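Side-chain contacts in lipase aflb (Neosartorya fumigata, PDB 6IDY), which is a calcium-bound alpha/beta-hydrolase that probably hydrolyses the ester bonds of lipids: residues 24-29 with 424-429; 230-235 with 359-364. One frame throughout, in Å; residues are numbered along the deposited sequence.

Interaction 1 of 2, residues 24-29 with 424-429; sequences ANDSSI and AYKPKT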
# COMPACT_ATOMS: atom_id res chain seq x y z
N ALA A 24 22.75 -1.66 10.84
CA ALA A 24 24.07 -1.24 10.37
C ALA A 24 25.17 -2.08 11.03
O ALA A 24 26.22 -2.31 10.42
CB ALA A 24 24.29 0.23 10.68
N ASN A 25 24.91 -2.55 12.26
CA ASN A 25 25.83 -3.37 13.05
C ASN A 25 25.42 -4.85 13.04
O ASN A 25 25.93 -5.65 13.84
CB ASN A 25 25.93 -2.83 14.48
CG ASN A 25 26.53 -1.44 14.54
OD1 ASN A 25 27.59 -1.17 13.97
ND2 ASN A 25 25.85 -0.55 15.24
N ASP A 26 24.52 -5.21 12.12
CA ASP A 26 24.02 -6.57 11.98
C ASP A 26 24.77 -7.28 10.86
O ASP A 26 24.61 -6.96 9.67
CB ASP A 26 22.50 -6.57 11.75
CG ASP A 26 21.81 -7.91 11.84
OD1 ASP A 26 22.52 -8.94 11.99
OD2 ASP A 26 20.56 -7.95 11.76
N SER A 27 25.61 -8.25 11.26
CA SER A 27 26.45 -9.09 10.39
C SER A 27 25.65 -9.93 9.38
O SER A 27 26.21 -10.32 8.34
CB SER A 27 27.33 -10.00 11.25
OG SER A 27 28.39 -10.53 10.48
N SER A 28 24.36 -10.22 9.67
CA SER A 28 23.49 -11.00 8.78
C SER A 28 23.09 -10.23 7.53
O SER A 28 22.80 -10.84 6.50
CB SER A 28 22.24 -11.47 9.54
OG SER A 28 21.42 -10.40 9.95
N ILE A 29 23.08 -8.89 7.62
CA ILE A 29 22.71 -7.96 6.55
C ILE A 29 23.88 -7.76 5.55
O ILE A 29 25.05 -7.74 5.96
CB ILE A 29 22.21 -6.62 7.18
CG1 ILE A 29 21.07 -6.84 8.22
CG2 ILE A 29 21.83 -5.57 6.13
CD1 ILE A 29 19.70 -7.39 7.69
N ALA A 424 14.96 -5.30 10.02
CA ALA A 424 14.69 -5.88 11.35
C ALA A 424 13.94 -7.22 11.29
O ALA A 424 13.90 -7.92 12.30
CB ALA A 424 13.92 -4.89 12.21
N TYR A 425 13.34 -7.56 10.14
CA TYR A 425 12.58 -8.81 10.00
C TYR A 425 13.46 -10.02 10.19
O TYR A 425 14.46 -10.18 9.49
CB TYR A 425 11.82 -8.88 8.67
CG TYR A 425 10.86 -10.05 8.59
CD1 TYR A 425 11.30 -11.32 8.20
CD2 TYR A 425 9.52 -9.90 8.91
CE1 TYR A 425 10.43 -12.40 8.13
CE2 TYR A 425 8.63 -10.97 8.82
CZ TYR A 425 9.09 -12.22 8.43
OH TYR A 425 8.22 -13.28 8.35
N LYS A 426 13.09 -10.86 11.16
CA LYS A 426 13.81 -12.09 11.51
C LYS A 426 12.80 -13.18 11.88
O LYS A 426 11.81 -12.87 12.54
CB LYS A 426 14.80 -11.84 12.67
CG LYS A 426 15.97 -10.95 12.29
CD LYS A 426 16.84 -10.54 13.47
CE LYS A 426 17.84 -9.49 13.04
NZ LYS A 426 18.98 -9.37 14.00
N PRO A 427 13.00 -14.46 11.48
CA PRO A 427 14.12 -14.97 10.67
C PRO A 427 13.93 -14.67 9.18
O PRO A 427 12.80 -14.67 8.69
CB PRO A 427 14.13 -16.46 11.01
CG PRO A 427 12.70 -16.80 11.33
CD PRO A 427 12.05 -15.53 11.84
N LYS A 428 15.03 -14.37 8.48
CA LYS A 428 14.97 -14.11 7.04
C LYS A 428 14.87 -15.42 6.27
O LYS A 428 15.19 -16.47 6.82
CB LYS A 428 16.11 -13.19 6.57
CG LYS A 428 15.79 -11.73 6.84
CD LYS A 428 16.82 -10.77 6.29
CE LYS A 428 16.46 -9.34 6.66
NZ LYS A 428 16.64 -9.07 8.11
N THR A 429 14.32 -15.36 5.05
CA THR A 429 14.08 -16.56 4.24
C THR A 429 14.71 -16.44 2.87
O THR A 429 14.77 -15.35 2.32
CB THR A 429 12.56 -16.82 4.10
OG1 THR A 429 11.97 -15.76 3.37
CG2 THR A 429 11.84 -16.96 5.45
O HOH W 1 18.97 -10.48 8.82
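Asp26 and Lys426 reach toward each other from opposite directions and close a salt bridge between two loops, one a type I beta turn from Asp26 to Ile29, the other the segment leaving the C-terminal end of helix 414-424. Extended beyond CG, Lys426 spans the gap, and its NZ meets Asp26 OD2 (3.1 Å) from above the carboxylate plane. The other carboxylate oxygen is occupied within its own turn: Asp26 OD1 takes the backbone N-H of Ser28 in an Asx turn (N to OD1 3.2 Å) and also the hydroxyl of the same residue, Ser28 OG, at 2.7 Å. Both donors approach from one face of the carboxylate. Chi1 of -169° swings this group toward 424-429, and rotation about CB-CG (chi2 -5°) gives OD1 to the turn and OD2 to the lysine. The three bonds should fix the carboxylate's rotation, and Lys426 probably stabilises its negative charge.

Lys428, two residues on and past the cis peptide bond that precedes Pro427, also points at the turn but does not reach the carboxylate. Its chain bends at chi4 (70°), bringing NZ to Tyr425 O (2.8 Å), and the same ammonium group bonds to Leu423 O; one of these carbonyls lies in the last turn of helix 414-424, the other just past it. A water carries a further link across, accepting from Lys428 NZ and donating to Ser28 OG. Ser28 OG thus gives to Asp26 and receives from the water, tying Lys428 indirectly to the Asp26-Lys426 ion pair. Beneath this polar network lies the buried Ile29, which also packs on Arg34 of helix 31-47. Its side chain crosses that of Lys428 at about a right angle, with CD1 3.5 Å from Lys428 NZ.

Interaction 2 of 2, residues 230-235 with 359-364; sequences LSWSQG and YTHEGV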
# COMPACT_ATOMS: atom_id res chain seq x y z
N LEU A 230 -9.52 0.50 -0.28
CA LEU A 230 -8.49 1.24 -0.98
C LEU A 230 -7.18 0.64 -0.51
O LEU A 230 -6.90 0.60 0.69
CB LEU A 230 -8.54 2.76 -0.74
CG LEU A 230 -7.67 3.61 -1.68
CD1 LEU A 230 -8.32 4.93 -1.96
CD2 LEU A 230 -6.27 3.82 -1.10
N SER A 231 -6.40 0.11 -1.45
CA SER A 231 -5.15 -0.55 -1.13
C SER A 231 -3.95 0.13 -1.78
O SER A 231 -4.10 0.88 -2.74
CB SER A 231 -5.21 -2.02 -1.53
OG SER A 231 -5.05 -2.20 -2.93
N TRP A 232 -2.75 -0.12 -1.22
CA TRP A 232 -1.49 0.36 -1.75
C TRP A 232 -0.53 -0.81 -1.86
O TRP A 232 -0.48 -1.64 -0.96
CB TRP A 232 -0.87 1.48 -0.88
CG TRP A 232 0.48 1.94 -1.38
CD1 TRP A 232 0.76 2.43 -2.62
CD2 TRP A 232 1.72 1.92 -0.67
NE1 TRP A 232 2.11 2.71 -2.73
CE2 TRP A 232 2.72 2.40 -1.54
CE3 TRP A 232 2.09 1.55 0.64
CZ2 TRP A 232 4.06 2.53 -1.16
CZ3 TRP A 232 3.42 1.67 1.02
CH2 TRP A 232 4.39 2.16 0.13
N SER A 233 0.22 -0.89 -2.98
CA SER A 233 1.28 -1.87 -3.21
C SER A 233 0.76 -3.31 -3.01
O SER A 233 -0.26 -3.67 -3.61
CB SER A 233 2.46 -1.56 -2.28
OG SER A 233 3.60 -2.37 -2.52
N GLN A 234 1.41 -4.09 -2.12
CA GLN A 234 1.03 -5.46 -1.76
C GLN A 234 -0.42 -5.54 -1.26
O GLN A 234 -1.03 -6.60 -1.36
CB GLN A 234 1.98 -6.01 -0.70
CG GLN A 234 1.82 -7.51 -0.47
CD GLN A 234 2.14 -7.87 0.95
OE1 GLN A 234 1.36 -8.55 1.62
NE2 GLN A 234 3.29 -7.45 1.42
N GLY A 235 -0.96 -4.43 -0.76
CA GLY A 235 -2.35 -4.34 -0.32
C GLY A 235 -3.34 -4.84 -1.36
O GLY A 235 -4.36 -5.44 -1.00
N TYR A 359 5.87 10.11 -10.66
CA TYR A 359 5.16 9.62 -9.48
C TYR A 359 5.66 8.24 -9.18
O TYR A 359 5.48 7.31 -9.96
CB TYR A 359 3.63 9.67 -9.64
CG TYR A 359 3.12 11.08 -9.65
CD1 TYR A 359 3.08 11.82 -10.83
CD2 TYR A 359 2.74 11.72 -8.47
CE1 TYR A 359 2.65 13.15 -10.84
CE2 TYR A 359 2.31 13.05 -8.47
CZ TYR A 359 2.25 13.75 -9.66
OH TYR A 359 1.84 15.05 -9.69
N THR A 360 6.32 8.12 -8.03
CA THR A 360 6.92 6.87 -7.55
C THR A 360 5.82 5.87 -7.14
O THR A 360 4.63 6.17 -7.22
CB THR A 360 7.82 7.21 -6.36
OG1 THR A 360 7.03 7.91 -5.40
CG2 THR A 360 9.03 8.06 -6.75
N HIS A 361 6.24 4.67 -6.69
CA HIS A 361 5.36 3.61 -6.20
C HIS A 361 4.48 4.20 -5.08
O HIS A 361 3.26 4.06 -5.13
CB HIS A 361 6.24 2.47 -5.67
CG HIS A 361 5.48 1.27 -5.19
ND1 HIS A 361 4.81 0.44 -6.06
CD2 HIS A 361 5.39 0.77 -3.94
CE1 HIS A 361 4.30 -0.53 -5.31
NE2 HIS A 361 4.64 -0.37 -4.03
N GLU A 362 5.12 4.90 -4.12
CA GLU A 362 4.48 5.61 -3.00
C GLU A 362 3.81 6.90 -3.47
O GLU A 362 2.75 7.24 -2.96
CB GLU A 362 5.47 5.87 -1.83
CG GLU A 362 6.70 6.74 -2.13
CD GLU A 362 7.84 6.13 -2.94
OE1 GLU A 362 7.76 4.92 -3.27
OE2 GLU A 362 8.80 6.86 -3.26
N GLY A 363 4.40 7.55 -4.47
CA GLY A 363 3.92 8.81 -5.06
C GLY A 363 2.52 8.79 -5.64
O GLY A 363 1.86 9.83 -5.66
N VAL A 364 2.04 7.62 -6.10
CA VAL A 364 0.68 7.51 -6.65
C VAL A 364 -0.37 7.83 -5.53
O VAL A 364 -1.44 8.35 -5.84
CB VAL A 364 0.42 6.17 -7.40
CG1 VAL A 364 -0.94 6.17 -8.11
CG2 VAL A 364 1.52 5.89 -8.42
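Ser233 meets His361 from a backbone conformation seldom adopted outside glycine, with phi at 54°, in a type II' turn spanning Trp232 to Gly235. Its OG lies in the plane of the imidazole, at the ring edge, 2.7 Å from His361 NE2; either atom could be the donor. On the other side of the ring, His361 ND1 is hydrogen-bonded to Asp318 OD2. A sharp turn between strand 227-232 and helix 235-245 carrying such a serine is the nucleophile elbow of the alpha/beta-hydrolase fold, and Ser233, His361 and Asp318 are arranged as a catalytic triad. Trp232, at the strand end, fastens the histidine loop. Its NE1 donates to His361 O at 3.0 Å, nearly straight (171°) and within the indole plane, though it approaches from well above the carbonyl plane; Ser260 OG bonds to the same oxygen. Trp232 NE1 also sits over one face of the imidazole, offset toward its rim, with the ring planes inclined at 47° and Trp232 CZ2 3.5 Å from His361 CD2. That same CZ2 packs 3.6 Å from Glu362 CA and 3.7 Å from Glu362 CB.

From the N terminus, the chain leaves helix 16-24 and enters residues 24-29, which meet their partners only near the C-terminal end, at 424-429 after helix 414-424. Interaction 1 therefore closes a loop of 394 residues holding all strands of the central sheet. Within it, interaction 2 closes a shorter loop of 123 residues, from the end of strand 227-232 to the segment between helices 346-349 and 368-379; the two loops nest and do not cross. Their centres lie 26 Å apart, and their nearest atoms are still about 10 Å from each other. The outer closure joins terminal helical regions at the periphery, whereas the inner one ties the sheet to the histidine loop near the chain's centre.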